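Local atomic coordinates of homoprotocatechuate 2,3-dioxygenase (Brevibacterium fuscum, PDB entry 4Z6M), a protein that uses a bound iron(II) ion and molecular oxygen to cleave the aromatic ring of the catechol homoprotocatechuate. Residues Leu16-Ala21 with Val199-Leu204; Thr26-Ser31 with Asn49-Arg54; Glu91-Glu96 with Glu171-Arg176; Asp106-Val109 with Asp114-Arg117. The protein carries 1 engineered substitution. All coordinates share one frame; numbering follows the deposited sequence.

Contact 1: residues Leu16-Ala21 with Val199-Leu204; sequences LRCAYA and VQDTAL. Engineered in segment 199-204: Q200 (natural residue His).
R17 meets D201 first through its backbone: R17 CA lies 3.5 Å from D201 OD1, with R17 CB a little farther off. The rest of the R17 side chain leads away from this aspartate, its guanidinium paired with E58 and with D277 of the second subunit. At C18 the contact tightens. C18 N donates to D201 OD1 over 3.0 Å, nearly straight at 164°, but the N-H reaches the oxygen from above the carboxylate, 55° out of its plane. The C18 side chain lies on the same side: with SG held between the backbone N and carbonyl carbon (chi1 65°), C18 SG comes to 3.5 Å from D201 OD1. Beyond C18 the strand bulges, A19 and Y20 both facing A78, and runs off from 199-204. D201 and T202 both face M193, a second classic bulge. The join links strand 15-25 of the N-terminal glyoxalase-family module to the start of strand 202-206 in the C-terminal one. K196 also pairs with D201 OD1, and R195 N donates to D201 OD2. With both oxygens engaged in this buried setting, the carboxylate is probably kept ionised and limited in rotation, a charged acceptor for one N-H of the other module.

Contact 2: residues Thr26-Ser31 with Asn49-Arg54; sequences TDLAKS and NQIYLR
N49 offers backbone, not side chain, to the helix: the methyl L28 CD2 rests 3.6 Å from N49 C, over the peptide link that leads into strand 50-54. The same methyl lies 3.7 Å from Q50 N, so one branch of the leucine spans that peptide. Q50 starts its side chain away from the helix, and Y52 OH donates to Q50 OE1 over 2.7 Å from above the amide plane. I51 then turns back to the helix and carries the apolar part of the contact. Its CD1 reaches L28 CG at 3.7 Å, and the two side chains run past each other in opposite directions, I51 CG1 and CD1 lying alongside L28 CG and CD1. This is helix-on-sheet packing inside the N-terminal glyoxalase-family module: helix 28-38, which follows strand 15-25 in the chain, covers a face of the sheet to which 50-54 belongs. L28 stands in the first turn of that helix, with CG anti to its own nitrogen (chi1 -165°), which carries both methyls out to the strand. Just before it D27 is the N-cap, accepting from K30 N at 3.1 Å through OD1. Farther along the strand, L53 packs on the same helix, against Y35 and V36.

Contact 3: residues Glu91-Glu96 with Glu171-Arg176; sequences EAYYQE and EDLGFR
Y93 and Y94, neighbours on helix 84-96, both reach L173, which stands in the turn that closes helix 163-172 with a Schellman motif. In that turn G174 takes a positive phi of 112°, and G174 N bonds back to E171 O. The contact thus sets a helix of the N-terminal glyoxalase-family module against a helix end of the C-terminal one.

The apolar part is centred on L173. Its CD1 lies 3.8 Å from Y93 CE2, the leucine and the ring crossing at a slant, while the Y94 side chain meets it at about a right angle. L173 CG is anti to the backbone nitrogen (chi1 -173°), which brings CD1 to both tyrosines and CD2 to the Y94 hydroxyl. I15 of strand 15-25 also packs on this leucine.

The two hydroxyls lie in different settings. Y93 OH comes over the D172-L173 peptide, 3.3 Å from D172 O, and it also touches D172 CB. The D172 carboxylate has its partner elsewhere, in a salt bridge with K168. Y94 OH is hydrogen-bonded to Y169 OH on helix 163-172, which probably helps keep the phenol end beside the leucine: Y94 OH sits only 3.3 Å from the methyl L173 CD2.

Contact 4: residues Asp106-Val109 with Asp114-Arg117; sequences DGFV and DALR
F108 lays one face of its ring on the R117 side chain, ring and guanidinium planes only 9° from parallel. The overlap is offset. R117 CD stands over the middle of the ring, 3.6 Å from its centroid and 6° off the ring normal, a CH-pi contact, whereas the guanidinium lies beyond it over F108 CB, with R117 NE 3.5 Å from F108 CG. R117 is extended from CG to NE (chi3 180°), so the chain runs across the ring, from CB and CG near F108 CZ and CE1 to NE near F108 CG. At the ring's edge, close to its plane, A115 O approaches F108 CE1 at 3.7 Å, and A115 CB touches F108 CD1. V109 meets the arginine crosswise, its CG1 at 3.7 Å from R117 NH2. The loop after strand 101-104 thus folds back over strand 115-119, which follows it in the same sheet of the N-terminal glyoxalase-family module; G107, at a positive phi, has its CA 4.3 Å from A115 CB.

R117 NE makes a salt bridge with E127 and NH2 one with E22, and NH2 is also hydrogen-bonded to Y20 OH. These partners probably help hold the guanidinium in the orientation that stacks on F108. The cationic group therefore has acidic neighbours as well as an aromatic face, a combination that probably stabilises its charge where the arginine is buried.

Contacts 1 and 3 both bridge the two glyoxalase-family modules, and they touch where F175 CE2 lies 4.0 Å from D201 CB, their centres about 15 Å apart. Contacts 2 and 4 stay within the N-terminal module, meeting where Y52 OH lies 3.6 Å from V109 CB. Y20 joins contact 1 to contact 4: its OH is 3.2 Å from R117 NH2, a probable hydrogen bond. Contacts 3 and 4 meet through E91 and L116. Contact 1 lies near the active site, the C18 side chain being about 10 Å from the iron(II) held by H155, H214 and E267. Its loop also carries the engineered Q200, whose side chain touches H155.

Contact 1: residues Leu16-Ala21 with Val199-Leu204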
loop_
_atom_site.group_PDB
_atom_site.type_symbol
_atom_site.label_atom_id
_atom_site.label_comp_id
_atom_site.label_asym_id
_atom_site.label_seq_id
_atom_site.Cartn_x
_atom_site.Cartn_y
_atom_site.Cartn_z
ATOM N N LEU A 16 -21.426 4.786 -23.254
ATOM C CA LEU A 16 -20.247 4.055 -22.778
ATOM C C LEU A 16 -19.960 4.265 -21.290
ATOM O O LEU A 16 -19.677 3.304 -20.563
ATOM C CB LEU A 16 -19.027 4.478 -23.579
ATOM C CG LEU A 16 -19.037 4.230 -25.082
ATOM C CD1 LEU A 16 -17.882 4.987 -25.730
ATOM C CD2 LEU A 16 -18.963 2.724 -25.348
ATOM N N ARG A 17 -19.948 5.523 -20.863
ATOM C CA ARG A 17 -19.380 5.907 -19.569
ATOM C C ARG A 17 -19.575 7.382 -19.361
ATOM O O ARG A 17 -19.717 8.145 -20.327
ATOM C CB ARG A 17 -17.877 5.605 -19.466
ATOM C CG ARG A 17 -17.041 6.228 -20.584
ATOM C CD ARG A 17 -15.583 6.267 -20.192
ATOM N NE ARG A 17 -14.692 6.725 -21.257
ATOM C CZ ARG A 17 -13.589 7.445 -21.055
ATOM N NH1 ARG A 17 -12.808 7.763 -22.078
ATOM N NH2 ARG A 17 -13.252 7.836 -19.840
ATOM N N CYS A 18 -19.496 7.799 -18.108
ATOM C CA CYS A 18 -19.198 9.192 -17.820
ATOM C C CYS A 18 -17.853 9.572 -18.418
ATOM O O CYS A 18 -16.928 8.761 -18.475
ATOM C CB CYS A 18 -19.222 9.474 -16.327
ATOM S SG CYS A 18 -17.973 8.638 -15.349
ATOM N N ALA A 19 -17.762 10.797 -18.907
ATOM C CA ALA A 19 -16.541 11.223 -19.615
ATOM C C ALA A 19 -15.927 12.521 -19.122
ATOM O O ALA A 19 -14.712 12.606 -18.982
ATOM C CB ALA A 19 -16.781 11.319 -21.103
ATOM N N TYR A 20 -16.739 13.560 -18.909
ATOM C CA TYR A 20 -16.199 14.789 -18.322
ATOM C C TYR A 20 -17.320 15.606 -17.732
ATOM O O TYR A 20 -18.482 15.417 -18.093
ATOM C CB TYR A 20 -15.381 15.630 -19.346
ATOM C CG TYR A 20 -16.200 16.438 -20.350
ATOM C CD1 TYR A 20 -16.549 15.904 -21.579
ATOM C CD2 TYR A 20 -16.583 17.745 -20.072
ATOM C CE1 TYR A 20 -17.282 16.640 -22.510
ATOM C CE2 TYR A 20 -17.318 18.477 -20.994
ATOM C CZ TYR A 20 -17.683 17.923 -22.197
ATOM O OH TYR A 20 -18.423 18.693 -23.078
ATOM N N ALA A 21 -16.952 16.508 -16.822
ATOM C CA ALA A 21 -17.858 17.565 -16.385
ATOM C C ALA A 21 -17.271 18.919 -16.755
ATOM O O ALA A 21 -16.068 19.114 -16.705
ATOM C CB ALA A 21 -18.127 17.509 -14.896
ATOM N N VAL A 199 -19.495 0.199 -10.262
ATOM C CA VAL A 199 -20.727 0.375 -9.492
ATOM C C VAL A 199 -21.606 1.501 -10.054
ATOM O O VAL A 199 -22.836 1.425 -9.983
ATOM C CB VAL A 199 -20.431 0.544 -8.006
ATOM C CG1 VAL A 199 -21.647 0.962 -7.214
ATOM C CG2 VAL A 199 -19.876 -0.776 -7.476
ATOM N N GLN A 200 -20.983 2.541 -10.620
ATOM C CA GLN A 200 -21.717 3.713 -11.000
ATOM C C GLN A 200 -21.013 4.508 -12.108
ATOM O O GLN A 200 -19.791 4.610 -12.157
ATOM C CB GLN A 200 -21.958 4.593 -9.773
ATOM C CG GLN A 200 -20.667 4.868 -9.023
ATOM C CD GLN A 200 -20.884 5.571 -7.724
ATOM O OE1 GLN A 200 -21.704 6.491 -7.635
ATOM N NE2 GLN A 200 -20.151 5.159 -6.690
ATOM N N ASP A 201 -21.849 5.084 -12.975
ATOM C CA ASP A 201 -21.482 6.226 -13.810
ATOM C C ASP A 201 -22.193 7.494 -13.396
ATOM O O ASP A 201 -21.628 8.589 -13.493
ATOM C CB ASP A 201 -21.752 5.951 -15.291
ATOM C CG ASP A 201 -20.701 5.044 -15.892
ATOM O OD1 ASP A 201 -19.539 5.550 -16.090
ATOM O OD2 ASP A 201 -21.019 3.847 -16.152
ATOM N N THR A 202 -23.436 7.338 -12.927
ATOM C CA THR A 202 -24.081 8.404 -12.207
ATOM C C THR A 202 -24.875 7.785 -11.076
ATOM O O THR A 202 -24.970 6.562 -10.957
ATOM C CB THR A 202 -24.902 9.356 -13.111
ATOM O OG1 THR A 202 -25.118 10.573 -12.383
ATOM C CG2 THR A 202 -26.207 8.725 -13.568
ATOM N N ALA A 203 -25.342 8.639 -10.195
ATOM C CA ALA A 203 -26.010 8.189 -8.986
ATOM C C ALA A 203 -26.968 9.295 -8.591
ATOM O O ALA A 203 -26.763 10.456 -8.936
ATOM C CB ALA A 203 -25.006 7.896 -7.878
ATOM N N LEU A 204 -28.000 8.915 -7.851
ATOM C CA LEU A 204 -29.030 9.849 -7.403
ATOM C C LEU A 204 -29.043 9.843 -5.878
ATOM O O LEU A 204 -29.120 8.786 -5.233
ATOM C CB LEU A 204 -30.399 9.448 -7.923
ATOM C CG LEU A 204 -30.582 9.341 -9.433
ATOM C CD1 LEU A 204 -32.001 8.893 -9.747
ATOM C CD2 LEU A 204 -30.217 10.650 -10.127
#

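Contact 2: residues Thr26-Ser31 with Asn49-Arg54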
loop_
_atom_site.group_PDB
_atom_site.type_symbol
_atom_site.label_atom_id
_atom_site.label_comp_id
_atom_site.label_asym_id
_atom_site.label_seq_id
_atom_site.Cartn_x
_atom_site.Cartn_y
_atom_site.Cartn_z
ATOM N N THR A 26 -15.494 30.718 -10.215
ATOM C CA THR A 26 -15.526 32.181 -10.124
ATOM C C THR A 26 -14.152 32.833 -10.236
ATOM O O THR A 26 -14.051 33.985 -10.670
ATOM C CB THR A 26 -16.203 32.676 -8.826
ATOM O OG1 THR A 26 -15.556 32.127 -7.672
ATOM C CG2 THR A 26 -17.706 32.339 -8.857
ATOM N N ASP A 27 -13.116 32.100 -9.820
ATOM C CA ASP A 27 -11.739 32.616 -9.864
ATOM C C ASP A 27 -10.890 31.499 -10.455
ATOM O O ASP A 27 -10.591 30.493 -9.786
ATOM C CB ASP A 27 -11.275 32.983 -8.457
ATOM C CG ASP A 27 -9.888 33.585 -8.410
ATOM O OD1 ASP A 27 -8.977 33.144 -9.145
ATOM O OD2 ASP A 27 -9.698 34.523 -7.598
ATOM N N LEU A 28 -10.546 31.650 -11.723
ATOM C CA LEU A 28 -9.909 30.577 -12.465
ATOM C C LEU A 28 -8.546 30.215 -11.882
ATOM O O LEU A 28 -8.196 29.039 -11.794
ATOM C CB LEU A 28 -9.810 30.945 -13.937
ATOM C CG LEU A 28 -9.500 29.835 -14.932
ATOM C CD1 LEU A 28 -10.649 28.856 -15.053
ATOM C CD2 LEU A 28 -9.219 30.483 -16.274
ATOM N N ALA A 29 -7.775 31.207 -11.441
ATOM C CA ALA A 29 -6.466 30.915 -10.837
ATOM C C ALA A 29 -6.545 30.141 -9.529
ATOM O O ALA A 29 -5.745 29.235 -9.287
ATOM C CB ALA A 29 -5.653 32.188 -10.637
ATOM N N LYS A 30 -7.514 30.495 -8.689
ATOM C CA LYS A 30 -7.691 29.789 -7.427
ATOM C C LYS A 30 -8.130 28.351 -7.718
ATOM O O LYS A 30 -7.660 27.400 -7.088
ATOM C CB LYS A 30 -8.715 30.497 -6.532
ATOM C CG LYS A 30 -8.165 31.773 -5.904
ATOM C CD LYS A 30 -9.153 32.339 -4.897
ATOM C CE LYS A 30 -8.473 33.090 -3.760
ATOM N NZ LYS A 30 -9.489 33.429 -2.708
ATOM N N SER A 31 -9.029 28.192 -8.685
ATOM C CA SER A 31 -9.449 26.846 -9.077
ATOM C C SER A 31 -8.295 26.038 -9.666
ATOM O O SER A 31 -8.128 24.859 -9.358
ATOM C CB SER A 31 -10.626 26.910 -10.033
ATOM O OG SER A 31 -11.719 27.543 -9.391
ATOM N N ASN A 49 -9.827 31.977 -19.871
ATOM C CA ASN A 49 -11.219 31.681 -19.533
ATOM C C ASN A 49 -11.506 30.241 -19.108
ATOM O O ASN A 49 -12.507 29.997 -18.432
ATOM C CB ASN A 49 -12.086 32.002 -20.739
ATOM C CG ASN A 49 -12.163 33.484 -20.984
ATOM O OD1 ASN A 49 -12.617 34.218 -20.124
ATOM N ND2 ASN A 49 -11.677 33.933 -22.107
ATOM N N GLN A 50 -10.647 29.296 -19.517
ATOM C CA GLN A 50 -10.917 27.877 -19.281
ATOM C C GLN A 50 -9.636 27.111 -19.021
ATOM O O GLN A 50 -8.578 27.443 -19.540
ATOM C CB GLN A 50 -11.593 27.228 -20.491
ATOM C CG GLN A 50 -12.974 27.768 -20.825
ATOM C CD GLN A 50 -13.603 27.010 -21.982
ATOM O OE1 GLN A 50 -13.037 26.923 -23.068
ATOM N NE2 GLN A 50 -14.765 26.439 -21.745
ATOM N N ILE A 51 -9.765 26.066 -18.223
ATOM C CA ILE A 51 -8.714 25.080 -18.027
ATOM C C ILE A 51 -9.289 23.713 -18.274
ATOM O O ILE A 51 -10.329 23.358 -17.720
ATOM C CB ILE A 51 -8.128 25.149 -16.601
ATOM C CG1 ILE A 51 -7.610 26.573 -16.324
ATOM C CG2 ILE A 51 -7.037 24.105 -16.422
ATOM C CD1 ILE A 51 -7.279 26.826 -14.884
ATOM N N TYR A 52 -8.617 22.958 -19.119
ATOM C CA TYR A 52 -9.047 21.620 -19.518
ATOM C C TYR A 52 -8.085 20.633 -18.870
ATOM O O TYR A 52 -6.880 20.731 -19.077
ATOM C CB TYR A 52 -8.972 21.446 -21.032
ATOM C CG TYR A 52 -10.008 22.241 -21.793
ATOM C CD1 TYR A 52 -9.891 23.623 -21.952
ATOM C CD2 TYR A 52 -11.083 21.603 -22.392
ATOM C CE1 TYR A 52 -10.853 24.352 -22.653
ATOM C CE2 TYR A 52 -12.045 22.314 -23.097
ATOM C CZ TYR A 52 -11.924 23.688 -23.224
ATOM O OH TYR A 52 -12.912 24.382 -23.904
ATOM N N LEU A 53 -8.625 19.690 -18.095
ATOM C CA LEU A 53 -7.842 18.803 -17.254
ATOM C C LEU A 53 -8.196 17.348 -17.518
ATOM O O LEU A 53 -9.354 17.027 -17.798
ATOM C CB LEU A 53 -8.126 19.085 -15.781
ATOM C CG LEU A 53 -7.769 20.499 -15.315
ATOM C CD1 LEU A 53 -8.385 20.777 -13.954
ATOM C CD2 LEU A 53 -6.263 20.691 -15.307
ATOM N N ARG A 54 -7.194 16.469 -17.376
ATOM C CA ARG A 54 -7.406 15.047 -17.510
ATOM C C ARG A 54 -6.676 14.274 -16.431
ATOM O O ARG A 54 -5.685 14.719 -15.854
ATOM C CB ARG A 54 -7.031 14.534 -18.899
ATOM C CG ARG A 54 -5.551 14.469 -19.193
ATOM C CD ARG A 54 -5.328 13.942 -20.576
ATOM N NE ARG A 54 -3.924 13.706 -20.934
ATOM C CZ ARG A 54 -3.134 14.609 -21.512
ATOM N NH1 ARG A 54 -3.528 15.878 -21.681
ATOM N NH2 ARG A 54 -1.938 14.242 -21.921
#

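Contact 3: residues Glu91-Glu96 with Glu171-Arg176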
loop_
_atom_site.group_PDB
_atom_site.type_symbol
_atom_site.label_atom_id
_atom_site.label_comp_id
_atom_site.label_asym_id
_atom_site.label_seq_id
_atom_site.Cartn_x
_atom_site.Cartn_y
_atom_site.Cartn_z
ATOM N N GLU A 91 -30.441 12.668 -29.603
ATOM C CA GLU A 91 -31.269 13.811 -29.970
ATOM C C GLU A 91 -32.732 13.387 -30.147
ATOM O O GLU A 91 -33.630 14.018 -29.614
ATOM C CB GLU A 91 -30.733 14.456 -31.244
ATOM C CG GLU A 91 -31.414 15.744 -31.639
ATOM C CD GLU A 91 -30.680 16.442 -32.773
ATOM O OE1 GLU A 91 -30.197 15.745 -33.688
ATOM O OE2 GLU A 91 -30.596 17.676 -32.754
ATOM N N ALA A 92 -32.963 12.302 -30.885
ATOM C CA ALA A 92 -34.321 11.785 -31.108
ATOM C C ALA A 92 -34.987 11.353 -29.802
ATOM O O ALA A 92 -36.176 11.574 -29.597
ATOM C CB ALA A 92 -34.300 10.609 -32.086
ATOM N N TYR A 93 -34.206 10.746 -28.924
ATOM C CA TYR A 93 -34.718 10.247 -27.649
ATOM C C TYR A 93 -35.196 11.403 -26.769
ATOM O O TYR A 93 -36.330 11.397 -26.269
ATOM C CB TYR A 93 -33.622 9.451 -26.961
ATOM C CG TYR A 93 -34.043 8.650 -25.753
ATOM C CD1 TYR A 93 -34.471 7.339 -25.897
ATOM C CD2 TYR A 93 -33.910 9.160 -24.463
ATOM C CE1 TYR A 93 -34.801 6.559 -24.804
ATOM C CE2 TYR A 93 -34.272 8.394 -23.361
ATOM C CZ TYR A 93 -34.696 7.093 -23.536
ATOM O OH TYR A 93 -35.027 6.310 -22.454
ATOM N N TYR A 94 -34.360 12.421 -26.614
ATOM C CA TYR A 94 -34.714 13.548 -25.772
ATOM C C TYR A 94 -35.788 14.449 -26.394
ATOM O O TYR A 94 -36.587 15.030 -25.670
ATOM C CB TYR A 94 -33.474 14.337 -25.350
ATOM C CG TYR A 94 -32.748 13.643 -24.199
ATOM C CD1 TYR A 94 -33.193 13.797 -22.892
ATOM C CD2 TYR A 94 -31.683 12.768 -24.430
ATOM C CE1 TYR A 94 -32.568 13.148 -21.843
ATOM C CE2 TYR A 94 -31.058 12.118 -23.390
ATOM C CZ TYR A 94 -31.491 12.316 -22.107
ATOM O OH TYR A 94 -30.836 11.660 -21.095
ATOM N N GLN A 95 -35.831 14.524 -27.724
ATOM C CA GLN A 95 -36.926 15.230 -28.385
ATOM C C GLN A 95 -38.250 14.517 -28.131
ATOM O O GLN A 95 -39.261 15.167 -27.863
ATOM C CB GLN A 95 -36.632 15.432 -29.870
ATOM C CG GLN A 95 -35.599 16.534 -30.046
ATOM C CD GLN A 95 -35.139 16.732 -31.482
ATOM O OE1 GLN A 95 -35.286 15.849 -32.341
ATOM N NE2 GLN A 95 -34.554 17.896 -31.746
ATOM N N GLU A 96 -38.237 13.184 -28.147
ATOM C CA GLU A 96 -39.449 12.443 -27.819
ATOM C C GLU A 96 -39.895 12.643 -26.371
ATOM O O GLU A 96 -41.098 12.700 -26.098
ATOM C CB GLU A 96 -39.320 10.964 -28.148
ATOM C CG GLU A 96 -40.655 10.246 -27.987
ATOM C CD GLU A 96 -40.638 8.792 -28.381
ATOM O OE1 GLU A 96 -39.724 8.372 -29.131
ATOM O OE2 GLU A 96 -41.573 8.074 -27.925
ATOM N N GLU A 171 -32.998 4.121 -16.003
ATOM C CA GLU A 171 -33.056 2.743 -16.475
ATOM C C GLU A 171 -33.501 2.640 -17.926
ATOM O O GLU A 171 -32.934 1.866 -18.706
ATOM C CB GLU A 171 -33.969 1.908 -15.570
ATOM C CG GLU A 171 -33.375 1.631 -14.203
ATOM C CD GLU A 171 -34.349 0.905 -13.299
ATOM O OE1 GLU A 171 -35.569 1.198 -13.346
ATOM O OE2 GLU A 171 -33.896 0.029 -12.568
ATOM N N ASP A 172 -34.499 3.436 -18.293
ATOM C CA ASP A 172 -34.965 3.447 -19.682
ATOM C C ASP A 172 -33.836 3.897 -20.599
ATOM O O ASP A 172 -33.693 3.428 -21.720
ATOM C CB ASP A 172 -36.166 4.394 -19.829
ATOM C CG ASP A 172 -37.465 3.811 -19.260
ATOM O OD1 ASP A 172 -37.560 2.596 -19.037
ATOM O OD2 ASP A 172 -38.411 4.597 -19.057
ATOM N N LEU A 173 -33.020 4.810 -20.094
ATOM C CA LEU A 173 -31.866 5.317 -20.835
ATOM C C LEU A 173 -30.712 4.322 -20.943
ATOM O O LEU A 173 -29.756 4.550 -21.694
ATOM C CB LEU A 173 -31.415 6.614 -20.173
ATOM C CG LEU A 173 -30.337 7.487 -20.789
ATOM C CD1 LEU A 173 -30.731 7.907 -22.200
ATOM C CD2 LEU A 173 -30.108 8.670 -19.872
ATOM N N GLY A 174 -30.804 3.228 -20.185
ATOM C CA GLY A 174 -29.888 2.097 -20.277
ATOM C C GLY A 174 -28.989 1.915 -19.065
ATOM O O GLY A 174 -28.224 0.947 -19.000
ATOM N N PHE A 175 -29.063 2.811 -18.085
ATOM C CA PHE A 175 -28.268 2.617 -16.852
ATOM C C PHE A 175 -28.869 1.469 -16.049
ATOM O O PHE A 175 -30.088 1.301 -16.032
ATOM C CB PHE A 175 -28.241 3.879 -15.998
ATOM C CG PHE A 175 -27.452 5.016 -16.606
ATOM C CD1 PHE A 175 -28.013 5.844 -17.548
ATOM C CD2 PHE A 175 -26.160 5.302 -16.167
ATOM C CE1 PHE A 175 -27.280 6.893 -18.097
ATOM C CE2 PHE A 175 -25.449 6.365 -16.697
ATOM C CZ PHE A 175 -26.013 7.160 -17.664
ATOM N N ARG A 176 -28.016 0.674 -15.415
ATOM C CA ARG A 176 -28.456 -0.468 -14.621
ATOM C C ARG A 176 -28.167 -0.186 -13.149
ATOM O O ARG A 176 -27.035 0.153 -12.776
ATOM C CB ARG A 176 -27.699 -1.728 -15.081
ATOM C CG ARG A 176 -27.777 -2.009 -16.597
ATOM C CD ARG A 176 -26.429 -1.818 -17.331
ATOM N NE ARG A 176 -26.412 -2.359 -18.704
ATOM C CZ ARG A 176 -25.389 -2.262 -19.570
ATOM N NH1 ARG A 176 -24.256 -1.627 -19.249
ATOM N NH2 ARG A 176 -25.499 -2.804 -20.784
#

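Contact 4: residues Asp106-Val109 with Asp114-Arg117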
loop_
_atom_site.group_PDB
_atom_site.type_symbol
_atom_site.label_atom_id
_atom_site.label_comp_id
_atom_site.label_asym_id
_atom_site.label_seq_id
_atom_site.Cartn_x
_atom_site.Cartn_y
_atom_site.Cartn_z
ATOM N N ASP A 106 -19.468 20.963 -34.063
ATOM C CA ASP A 106 -18.078 21.174 -33.686
ATOM C C ASP A 106 -17.913 21.341 -32.182
ATOM O O ASP A 106 -16.859 21.776 -31.733
ATOM C CB ASP A 106 -17.492 22.388 -34.427
ATOM C CG ASP A 106 -17.384 22.153 -35.929
ATOM O OD1 ASP A 106 -17.013 21.031 -36.347
ATOM O OD2 ASP A 106 -17.669 23.095 -36.694
ATOM N N GLY A 107 -18.920 20.944 -31.403
ATOM C CA GLY A 107 -18.772 20.856 -29.966
ATOM C C GLY A 107 -19.071 22.130 -29.212
ATOM O O GLY A 107 -19.146 23.224 -29.786
ATOM N N PHE A 108 -19.194 21.993 -27.902
ATOM C CA PHE A 108 -19.391 23.129 -26.982
ATOM C C PHE A 108 -18.129 23.559 -26.270
ATOM O O PHE A 108 -18.068 24.665 -25.734
ATOM C CB PHE A 108 -20.416 22.756 -25.890
ATOM C CG PHE A 108 -21.836 22.587 -26.388
ATOM C CD1 PHE A 108 -22.231 21.407 -26.992
ATOM C CD2 PHE A 108 -22.760 23.626 -26.279
ATOM C CE1 PHE A 108 -23.522 21.228 -27.439
ATOM C CE2 PHE A 108 -24.063 23.445 -26.723
ATOM C CZ PHE A 108 -24.442 22.256 -27.317
ATOM N N VAL A 109 -17.163 22.637 -26.168
ATOM C CA VAL A 109 -15.881 22.892 -25.523
ATOM C C VAL A 109 -14.794 22.332 -26.429
ATOM O O VAL A 109 -15.053 21.451 -27.253
ATOM C CB VAL A 109 -15.796 22.248 -24.108
ATOM C CG1 VAL A 109 -16.887 22.763 -23.191
ATOM C CG2 VAL A 109 -15.864 20.736 -24.184
ATOM N N ASP A 114 -18.884 16.637 -32.553
ATOM C CA ASP A 114 -20.338 16.689 -32.635
ATOM C C ASP A 114 -20.933 16.292 -31.279
ATOM O O ASP A 114 -20.635 15.225 -30.743
ATOM C CB ASP A 114 -20.785 15.773 -33.779
ATOM C CG ASP A 114 -22.282 15.668 -33.913
ATOM O OD1 ASP A 114 -22.965 16.693 -33.752
ATOM O OD2 ASP A 114 -22.771 14.537 -34.195
ATOM N N ALA A 115 -21.743 17.181 -30.713
ATOM C CA ALA A 115 -22.215 17.011 -29.340
ATOM C C ALA A 115 -23.647 17.491 -29.200
ATOM O O ALA A 115 -24.033 18.486 -29.807
ATOM C CB ALA A 115 -21.326 17.748 -28.356
ATOM N N LEU A 116 -24.409 16.776 -28.378
ATOM C CA LEU A 116 -25.772 17.165 -28.013
ATOM C C LEU A 116 -25.798 17.503 -26.535
ATOM O O LEU A 116 -25.439 16.656 -25.708
ATOM C CB LEU A 116 -26.719 16.007 -28.280
ATOM C CG LEU A 116 -28.177 16.269 -27.893
ATOM C CD1 LEU A 116 -28.828 17.122 -28.969
ATOM C CD2 LEU A 116 -28.911 14.969 -27.676
ATOM N N ARG A 117 -26.273 18.697 -26.200
ATOM C CA ARG A 117 -26.624 19.002 -24.828
ATOM C C ARG A 117 -28.121 19.075 -24.684
ATOM O O ARG A 117 -28.834 19.493 -25.617
ATOM C CB ARG A 117 -25.958 20.289 -24.359
ATOM C CG ARG A 117 -24.467 20.081 -24.142
ATOM C CD ARG A 117 -23.763 21.261 -23.508
ATOM N NE ARG A 117 -22.347 20.946 -23.353
ATOM C CZ ARG A 117 -21.467 21.678 -22.674
ATOM N NH1 ARG A 117 -21.823 22.814 -22.090
ATOM N NH2 ARG A 117 -20.203 21.263 -22.579
#